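Side-chain contacts in BSU-2 beta-lactamase (Bacillus subtilis, PDB 6W5E), which probably hydrolyses beta-lactam antibiotics as a class D beta-lactamase of the penicillin-recognising transpeptidase superfamily: residues Y129-L132 and A133-I136; K195-K198 and R199-Q203; T143-T147 and L148-N152. All coordinates share one frame; numbering follows the deposited sequence. Where two conformers were deposited one is given.

Contact 1: residues Y129-L132 and A133-I136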
loop_
_atom_site.group_PDB
_atom_site.type_symbol
_atom_site.label_atom_id
_atom_site.label_comp_id
_atom_site.label_asym_id
_atom_site.label_seq_id
_atom_site.Cartn_x
_atom_site.Cartn_y
_atom_site.Cartn_z
ATOM N N TYR A 129 -2.304 9.478 -10.687
ATOM C CA TYR A 129 -3.371 8.587 -10.249
ATOM C C TYR A 129 -4.716 9.300 -10.169
ATOM O O TYR A 129 -5.758 8.642 -10.265
ATOM C CB TYR A 129 -2.975 7.884 -8.945
ATOM C CG TYR A 129 -2.079 6.687 -9.214
ATOM C CD1 TYR A 129 -0.754 6.850 -9.614
ATOM C CD2 TYR A 129 -2.582 5.395 -9.139
ATOM C CE1 TYR A 129 0.054 5.747 -9.881
ATOM C CE2 TYR A 129 -1.783 4.298 -9.396
ATOM C CZ TYR A 129 -0.476 4.478 -9.783
ATOM O OH TYR A 129 0.291 3.369 -10.048
ATOM N N GLN A 130 -4.716 10.625 -10.013
ATOM C CA GLN A 130 -5.965 11.374 -10.120
ATOM C C GLN A 130 -6.516 11.308 -11.542
ATOM O O GLN A 130 -7.720 11.105 -11.740
ATOM C CB GLN A 130 -5.750 12.818 -9.662
ATOM C CG GLN A 130 -5.550 12.928 -8.159
ATOM C CD GLN A 130 -5.213 14.336 -7.714
ATOM O OE1 GLN A 130 -4.347 14.992 -8.294
ATOM N NE2 GLN A 130 -5.886 14.803 -6.670
ATOM N N ALA A 131 -5.649 11.448 -12.552
ATOM C CA ALA A 131 -6.101 11.281 -13.934
ATOM C C ALA A 131 -6.628 9.871 -14.180
ATOM O O ALA A 131 -7.663 9.689 -14.837
ATOM C CB ALA A 131 -4.961 11.611 -14.891
ATOM N N LEU A 132 -5.936 8.860 -13.648
ATOM C CA LEU A 132 -6.407 7.486 -13.783
ATOM C C LEU A 132 -7.779 7.307 -13.141
ATOM O O LEU A 132 -8.684 6.718 -13.737
ATOM C CB LEU A 132 -5.396 6.534 -13.154
ATOM C CG LEU A 132 -5.825 5.072 -13.061
ATOM C CD1 LEU A 132 -6.263 4.530 -14.415
ATOM C CD2 LEU A 132 -4.686 4.232 -12.487
ATOM N N ALA A 133 -7.951 7.801 -11.912
ATOM C CA ALA A 133 -9.239 7.663 -11.234
ATOM C C ALA A 133 -10.362 8.306 -12.039
ATOM O O ALA A 133 -11.462 7.743 -12.144
ATOM C CB ALA A 133 -9.164 8.289 -9.843
ATOM N N ARG A 134 -10.103 9.475 -12.629
ATOM C CA ARG A 134 -11.115 10.123 -13.455
ATOM C C ARG A 134 -11.513 9.246 -14.637
ATOM O O ARG A 134 -12.695 9.179 -14.994
ATOM C CB ARG A 134 -10.623 11.499 -13.919
ATOM C CG ARG A 134 -10.500 12.538 -12.813
ATOM C CD ARG A 134 -10.321 13.944 -13.365
ATOM N NE ARG A 134 -9.022 14.142 -14.014
ATOM C CZ ARG A 134 -7.919 14.540 -13.386
ATOM N NH1 ARG A 134 -7.953 14.775 -12.077
ATOM N NH2 ARG A 134 -6.785 14.704 -14.065
ATOM N N ASP A 135 -10.544 8.549 -15.246
ATOM C CA ASP A 135 -10.861 7.663 -16.363
ATOM C C ASP A 135 -11.610 6.419 -15.894
ATOM O O ASP A 135 -12.444 5.878 -16.634
ATOM C CB ASP A 135 -9.578 7.252 -17.082
ATOM C CG ASP A 135 -9.042 8.330 -18.019
ATOM O OD1 ASP A 135 -9.797 9.241 -18.416
ATOM O OD2 ASP A 135 -7.857 8.241 -18.393
ATOM N N ILE A 136 -11.330 5.940 -14.678
ATOM C CA ILE A 136 -12.100 4.820 -14.141
ATOM C C ILE A 136 -13.551 5.239 -13.937
ATOM O O ILE A 136 -14.488 4.567 -14.390
ATOM C CB ILE A 136 -11.458 4.287 -12.845
ATOM C CG1 ILE A 136 -10.109 3.615 -13.155
ATOM C CG2 ILE A 136 -12.400 3.317 -12.148
ATOM C CD1 ILE A 136 -9.313 3.272 -11.912
HETATM O O HOH W 1 -5.547 16.238 -10.992
HETATM O O HOH W 2 -7.967 11.413 -17.058
#

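Contact 2: residues K195-K198 and R199-Q203. With EDO (1,2-ethanediol), chain F.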
loop_
_atom_site.group_PDB
_atom_site.type_symbol
_atom_site.label_atom_id
_atom_site.label_comp_id
_atom_site.label_asym_id
_atom_site.label_seq_id
_atom_site.Cartn_x
_atom_site.Cartn_y
_atom_site.Cartn_z
ATOM N N LYS A 195 0.584 -9.461 -11.453
ATOM C CA LYS A 195 2.039 -9.501 -11.584
ATOM C C LYS A 195 2.614 -8.110 -11.840
ATOM O O LYS A 195 3.636 -7.741 -11.258
ATOM C CB LYS A 195 2.447 -10.456 -12.715
ATOM C CG LYS A 195 2.090 -11.907 -12.489
ATOM C CD LYS A 195 2.742 -12.461 -11.228
ATOM C CE LYS A 195 2.580 -13.977 -11.143
ATOM N NZ LYS A 195 2.908 -14.496 -9.785
ATOM N N ILE A 196 1.989 -7.333 -12.729
ATOM C CA ILE A 196 2.463 -5.975 -13.005
ATOM C C ILE A 196 2.404 -5.112 -11.747
ATOM O O ILE A 196 3.355 -4.391 -11.428
ATOM C CB ILE A 196 1.667 -5.352 -14.167
ATOM C CG1 ILE A 196 1.994 -6.066 -15.479
ATOM C CG2 ILE A 196 1.943 -3.859 -14.296
ATOM C CD1 ILE A 196 0.962 -5.859 -16.569
ATOM N N VAL A 197 1.286 -5.160 -11.015
ATOM C CA VAL A 197 1.171 -4.306 -9.832
ATOM C C VAL A 197 2.196 -4.706 -8.775
ATOM O O VAL A 197 2.834 -3.848 -8.154
ATOM C CB VAL A 197 -0.271 -4.287 -9.293
ATOM C CG1 VAL A 197 -0.333 -3.568 -7.941
ATOM C CG2 VAL A 197 -1.173 -3.603 -10.299
ATOM N N LYS A 198 2.388 -6.014 -8.566
ATOM C CA LYS A 198 3.442 -6.458 -7.657
ATOM C C LYS A 198 4.800 -5.912 -8.078
ATOM O O LYS A 198 5.558 -5.401 -7.247
ATOM C CB LYS A 198 3.481 -7.985 -7.587
ATOM C CG LYS A 198 2.374 -8.604 -6.758
ATOM C CD LYS A 198 2.516 -10.124 -6.733
ATOM C CE LYS A 198 1.537 -10.778 -5.764
ATOM N NZ LYS A 198 1.733 -12.255 -5.714
ATOM N N ARG A 199 5.127 -6.000 -9.373
ATOM C CA ARG A 199 6.410 -5.480 -9.833
ATOM C C ARG A 199 6.531 -3.988 -9.549
ATOM O O ARG A 199 7.592 -3.517 -9.120
ATOM C CB ARG A 199 6.610 -5.768 -11.322
ATOM C CG ARG A 199 6.933 -7.230 -11.604
ATOM C CD ARG A 199 7.702 -7.412 -12.903
ATOM N NE ARG A 199 7.032 -6.763 -14.022
ATOM C CZ ARG A 199 6.155 -7.361 -14.823
ATOM N NH1 ARG A 199 5.822 -8.633 -14.620
ATOM N NH2 ARG A 199 5.597 -6.678 -15.814
ATOM N N MET A 200 5.445 -3.234 -9.741
ATOM C CA MET A 200 5.493 -1.802 -9.475
ATOM C C MET A 200 5.699 -1.495 -8.000
ATOM O O MET A 200 6.158 -0.400 -7.675
ATOM C CB MET A 200 4.212 -1.107 -9.954
ATOM C CG MET A 200 4.018 -1.154 -11.463
ATOM S SD MET A 200 2.654 -0.131 -12.054
ATOM C CE MET A 200 1.232 -0.969 -11.420
ATOM N N MET A 201 5.352 -2.423 -7.106
ATOM C CA MET A 201 5.527 -2.255 -5.668
ATOM C C MET A 201 6.914 -2.651 -5.172
ATOM O O MET A 201 7.204 -2.453 -3.986
ATOM C CB MET A 201 4.475 -3.082 -4.921
ATOM C CG MET A 201 3.054 -2.605 -5.117
ATOM S SD MET A 201 1.854 -3.768 -4.417
ATOM C CE MET A 201 2.155 -3.559 -2.668
ATOM N N ILE A 202 7.781 -3.204 -6.025
ATOM C CA ILE A 202 9.074 -3.670 -5.537
ATOM C C ILE A 202 9.875 -2.497 -4.999
ATOM O O ILE A 202 10.068 -1.486 -5.687
ATOM C CB ILE A 202 9.851 -4.409 -6.636
ATOM C CG1 ILE A 202 9.190 -5.754 -6.939
ATOM C CG2 ILE A 202 11.299 -4.628 -6.197
ATOM C CD1 ILE A 202 9.757 -6.483 -8.153
ATOM N N GLN A 203 10.338 -2.628 -3.755
ATOM C CA GLN A 203 11.208 -1.649 -3.117
ATOM C C GLN A 203 12.663 -2.087 -3.093
ATOM O O GLN A 203 13.558 -1.250 -3.246
ATOM C CB GLN A 203 10.743 -1.392 -1.681
ATOM C CG GLN A 203 9.288 -0.979 -1.571
ATOM C CD GLN A 203 9.090 0.502 -1.826
ATOM O OE1 GLN A 203 9.497 1.338 -1.021
ATOM N NE2 GLN A 203 8.456 0.834 -2.944
HETATM C C1 EDO F . 3.605 -13.145 -3.117
HETATM O O1 EDO F . 4.202 -12.482 -4.237
HETATM C C2 EDO F . 3.754 -12.281 -1.873
HETATM O O2 EDO F . 5.139 -11.981 -1.664
#

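Contact 3: residues T143-T147 and L148-N152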
loop_
_atom_site.group_PDB
_atom_site.type_symbol
_atom_site.label_atom_id
_atom_site.label_comp_id
_atom_site.label_asym_id
_atom_site.label_seq_id
_atom_site.Cartn_x
_atom_site.Cartn_y
_atom_site.Cartn_z
ATOM N N THR A 143 -18.426 0.058 -7.857
ATOM C CA THR A 143 -18.608 -1.385 -8.000
ATOM C C THR A 143 -17.350 -2.138 -7.584
ATOM O O THR A 143 -17.422 -3.122 -6.839
ATOM C CB THR A 143 -18.984 -1.717 -9.445
ATOM O OG1 THR A 143 -20.245 -1.113 -9.759
ATOM C CG2 THR A 143 -19.086 -3.226 -9.647
ATOM N N TRP A 144 -16.186 -1.672 -8.036
ATOM C CA TRP A 144 -14.943 -2.361 -7.702
ATOM C C TRP A 144 -14.650 -2.318 -6.204
ATOM O O TRP A 144 -14.172 -3.303 -5.636
ATOM C CB TRP A 144 -13.784 -1.782 -8.511
ATOM C CG TRP A 144 -13.655 -2.414 -9.862
ATOM C CD1 TRP A 144 -14.022 -1.881 -11.067
ATOM C CD2 TRP A 144 -13.146 -3.720 -10.136
ATOM N NE1 TRP A 144 -13.763 -2.782 -12.080
ATOM C CE2 TRP A 144 -13.220 -3.915 -11.531
ATOM C CE3 TRP A 144 -12.619 -4.741 -9.337
ATOM C CZ2 TRP A 144 -12.795 -5.094 -12.141
ATOM C CZ3 TRP A 144 -12.202 -5.911 -9.946
ATOM C CH2 TRP A 144 -12.290 -6.078 -11.334
ATOM N N LEU A 145 -14.907 -1.185 -5.543
ATOM C CA LEU A 145 -14.621 -1.133 -4.110
ATOM C C LEU A 145 -15.523 -2.074 -3.319
ATOM O O LEU A 145 -15.121 -2.558 -2.253
ATOM C CB LEU A 145 -14.705 0.300 -3.583
ATOM C CG LEU A 145 -13.630 1.269 -4.102
ATOM C CD1 LEU A 145 -13.527 2.488 -3.207
ATOM C CD2 LEU A 145 -12.264 0.605 -4.242
ATOM N N HIS A 146 -16.741 -2.347 -3.801
ATOM C CA HIS A 146 -17.536 -3.366 -3.119
ATOM C C HIS A 146 -17.015 -4.765 -3.413
ATOM O O HIS A 146 -16.964 -5.607 -2.511
ATOM C CB HIS A 146 -19.029 -3.253 -3.430
ATOM C CG HIS A 146 -19.897 -3.937 -2.412
ATOM N ND1 HIS A 146 -19.886 -3.589 -1.078
ATOM C CD2 HIS A 146 -20.790 -4.951 -2.524
ATOM C CE1 HIS A 146 -20.737 -4.351 -0.415
ATOM N NE2 HIS A 146 -21.295 -5.190 -1.269
ATOM N N THR A 147 -16.612 -5.026 -4.659
ATOM C CA THR A 147 -15.977 -6.303 -4.983
ATOM C C THR A 147 -14.777 -6.562 -4.078
ATOM O O THR A 147 -14.551 -7.694 -3.635
ATOM C CB THR A 147 -15.565 -6.319 -6.463
ATOM O OG1 THR A 147 -16.733 -6.487 -7.271
ATOM C CG2 THR A 147 -14.584 -7.445 -6.773
ATOM N N LEU A 148 -14.007 -5.520 -3.779
ATOM C CA LEU A 148 -12.762 -5.638 -3.035
ATOM C C LEU A 148 -12.924 -5.449 -1.532
ATOM O O LEU A 148 -11.931 -5.568 -0.801
ATOM C CB LEU A 148 -11.751 -4.626 -3.565
ATOM C CG LEU A 148 -11.359 -4.820 -5.026
ATOM C CD1 LEU A 148 -10.484 -3.666 -5.488
ATOM C CD2 LEU A 148 -10.667 -6.174 -5.227
ATOM N N SER A 149 -14.129 -5.141 -1.054
ATOM C CA SER A 149 -14.383 -4.965 0.375
ATOM C C SER A 149 -13.441 -3.925 0.976
ATOM O O SER A 149 -12.819 -4.145 2.016
ATOM C CB SER A 149 -14.270 -6.297 1.121
ATOM O OG SER A 149 -15.340 -7.161 0.796
ATOM N N TYR A 150 -13.332 -2.781 0.309
ATOM C CA TYR A 150 -12.282 -1.822 0.646
ATOM C C TYR A 150 -12.803 -0.791 1.647
ATOM O O TYR A 150 -13.268 0.286 1.279
ATOM C CB TYR A 150 -11.712 -1.182 -0.616
ATOM C CG TYR A 150 -10.373 -0.538 -0.356
ATOM C CD1 TYR A 150 -10.290 0.785 0.058
ATOM C CD2 TYR A 150 -9.195 -1.259 -0.492
ATOM C CE1 TYR A 150 -9.073 1.381 0.310
ATOM C CE2 TYR A 150 -7.967 -0.671 -0.229
ATOM C CZ TYR A 150 -7.916 0.649 0.171
ATOM O OH TYR A 150 -6.707 1.252 0.417
ATOM N N GLY A 151 -12.692 -1.118 2.934
ATOM C CA GLY A 151 -13.026 -0.160 3.984
ATOM C C GLY A 151 -14.479 0.272 3.941
ATOM O O GLY A 151 -15.384 -0.522 3.662
ATOM N N ASN A 152 -14.716 1.556 4.213
ATOM C CA ASN A 152 -16.083 2.066 4.170
ATOM C C ASN A 152 -16.580 2.304 2.749
ATOM O O ASN A 152 -17.745 2.676 2.576
ATOM C CB ASN A 152 -16.246 3.327 5.035
ATOM C CG ASN A 152 -15.610 4.579 4.420
ATOM O OD1 ASN A 152 -14.897 4.521 3.416
ATOM N ND2 ASN A 152 -15.872 5.725 5.036
HETATM O O HOH W 3 -17.692 -6.144 0.269
HETATM O O HOH W 4 -14.026 -8.773 -1.118
#

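Contact 1: residues Y129-L132 and A133-I136
Four i to i+4 backbone hydrogen bonds join the two halves of this helix, running from A133 N to Y129 O, R134 N to Q130 O, D135 N to A131 O and I136 N to L132 O. The shortest two, A133 N to Y129 O and I136 N to L132 O, are both 2.9 Å. Above them R134 folds back over the preceding turn. Its CG lies beside the backbone N (chi1 -69°) and its chain bends at chi3 (-69°), which lays one face of the guanidinium over Q130 O and A131 CA. R134 NH2 thereby comes to 3.5 Å from A131 CA, and the methyl of A131, too short to block it, touches NH2. A water in the guanidinium plane accepts from R134 NH1 at 3.0 Å and donates to Q130 OE1 at 3.2 Å. Elsewhere R134 NH1 forms a salt bridge with D160, whose backbone oxygen takes Q130 NE2, so the long polar chains of Q130 and R134 fix the outer face of the helix to one neighbouring residue. A second water donates to A131 O at 2.8 Å and, weakly, to D135 OD1; this carbonyl is therefore shared between a helical N-H and solvent. On the inner side the branched chains of L132 and I136 cross obliquely, L132 CG meeting I136 CD1 at 4.1 Å. Both suit a buried face: L132 leans on L117, A91 and V92, and I136 on N82 and I85. Y129 turns inward too, sending its hydroxyl to L117 O, while A133 is small enough to fit against W163. Q130, R134 and D135 thus give a polar face and L132, A133 and I136 an apolar one, the pattern of an amphipathic alpha-helix, here the last turns of helix 126-136.

Contact 2: residues K195-K198 and R199-Q203
R199, I196 and K198 give up most surface here. The side chain of R199 doubles back along the helix: CG sits beside the backbone N (chi1 -74°), and the bend at chi3 carries the guanidinium over I196, with one face above I196 CA. R199 NH2 then approaches I196 CG1 at 3.7 Å, an aliphatic branch lying out of the guanidinium plane, on the same side as I196 CA. I196 also offers CG2 to M200 CE at 4.1 Å, so a single beta-branched residue touches the arginine with one arm and the methionine with the other. M200 CE reaches V197 CG2 as well, at 3.7 Å; a flexible thioether can bend to fill such a corner. K198 runs outward as an extended chain from the backbone. Its NZ makes a salt bridge to E185, a bond to A183 O and a weak hydrogen bond of 2.9 Å to O1 of a 1,2-ethanediol, probably from the crystallisation liquor. K198 O receives M201 N from above its carbonyl plane at 3.0 Å, the tightened bonding of a last helical turn before strand 202-205. I196, V197 and M200 present an apolar side to helix 81-88, and M201 packs on M121 and Y212. R199 has a salt bridge with E95, whereas K195 and K198 share E185, so the positive charge here is probably offset only in part by these carboxylates.

Contact 3: residues T143-T147 and L148-N152
L145 O and H146 O take the two bonds of a Schellman motif, from Y150 N at 3.1 Å and from S149 N at 3.2 Å, as S149 turns to positive phi (55°) and ends helix 138-147. The two are unlike in direction: Y150 N lies in the carbonyl plane of L145, whereas S149 N stands above that of H146. One residue before S149, L148 N still bonds W144 O at 2.9 Å in the i to i+4 manner. The apolar pair that commonly accompanies this motif is present, L145 CD2 meeting Y150 CB at 4.1 Å. Y150 keeps CG anti to its N (chi1 -162°), and this directs the phenol away from the helix end. L148 curls back so that its CG rests 3.3 Å from W144 O and near the plane of the indole, at its edge; the branched apolar chain of a leucine suits this buried place. On the outer side S149 suits exposure, since its OG shares one water with H146 O and another with T147 O, at 2.6 Å and 2.8 Å from OG, so solvent is tied to carbonyls at the helix end. H146 ND1 bonds E153 farther on. Y150, G151 and N152 match the YGN motif of class D enzymes. W144 meets the ring of F189 nearly parallel and leans on I85 and Q88 of helix 81-88, L148 and Y150 both touch V81 at its start, and Y150 stands edge-to-face with F78, next to the carboxylated K79.

Along the chain the order is contact 1, contact 3, contact 2, and each is complete before the next begins, so none nests in or crosses another and none closes a long loop. Contact 1 forms the last turns of helix 126-136; contact 3 ends the following helix, 138-147, and leads into the connection to helix 172-184; contact 2 passes from helix 191-200 into the edge strand 202-205 of the six-stranded sheet. They do not touch, their centres lying about 17 to 21 Å apart. What unites them is helix 81-88, against which all three pack: contacts 1 and 2 share A83, contacts 1 and 3 share I85.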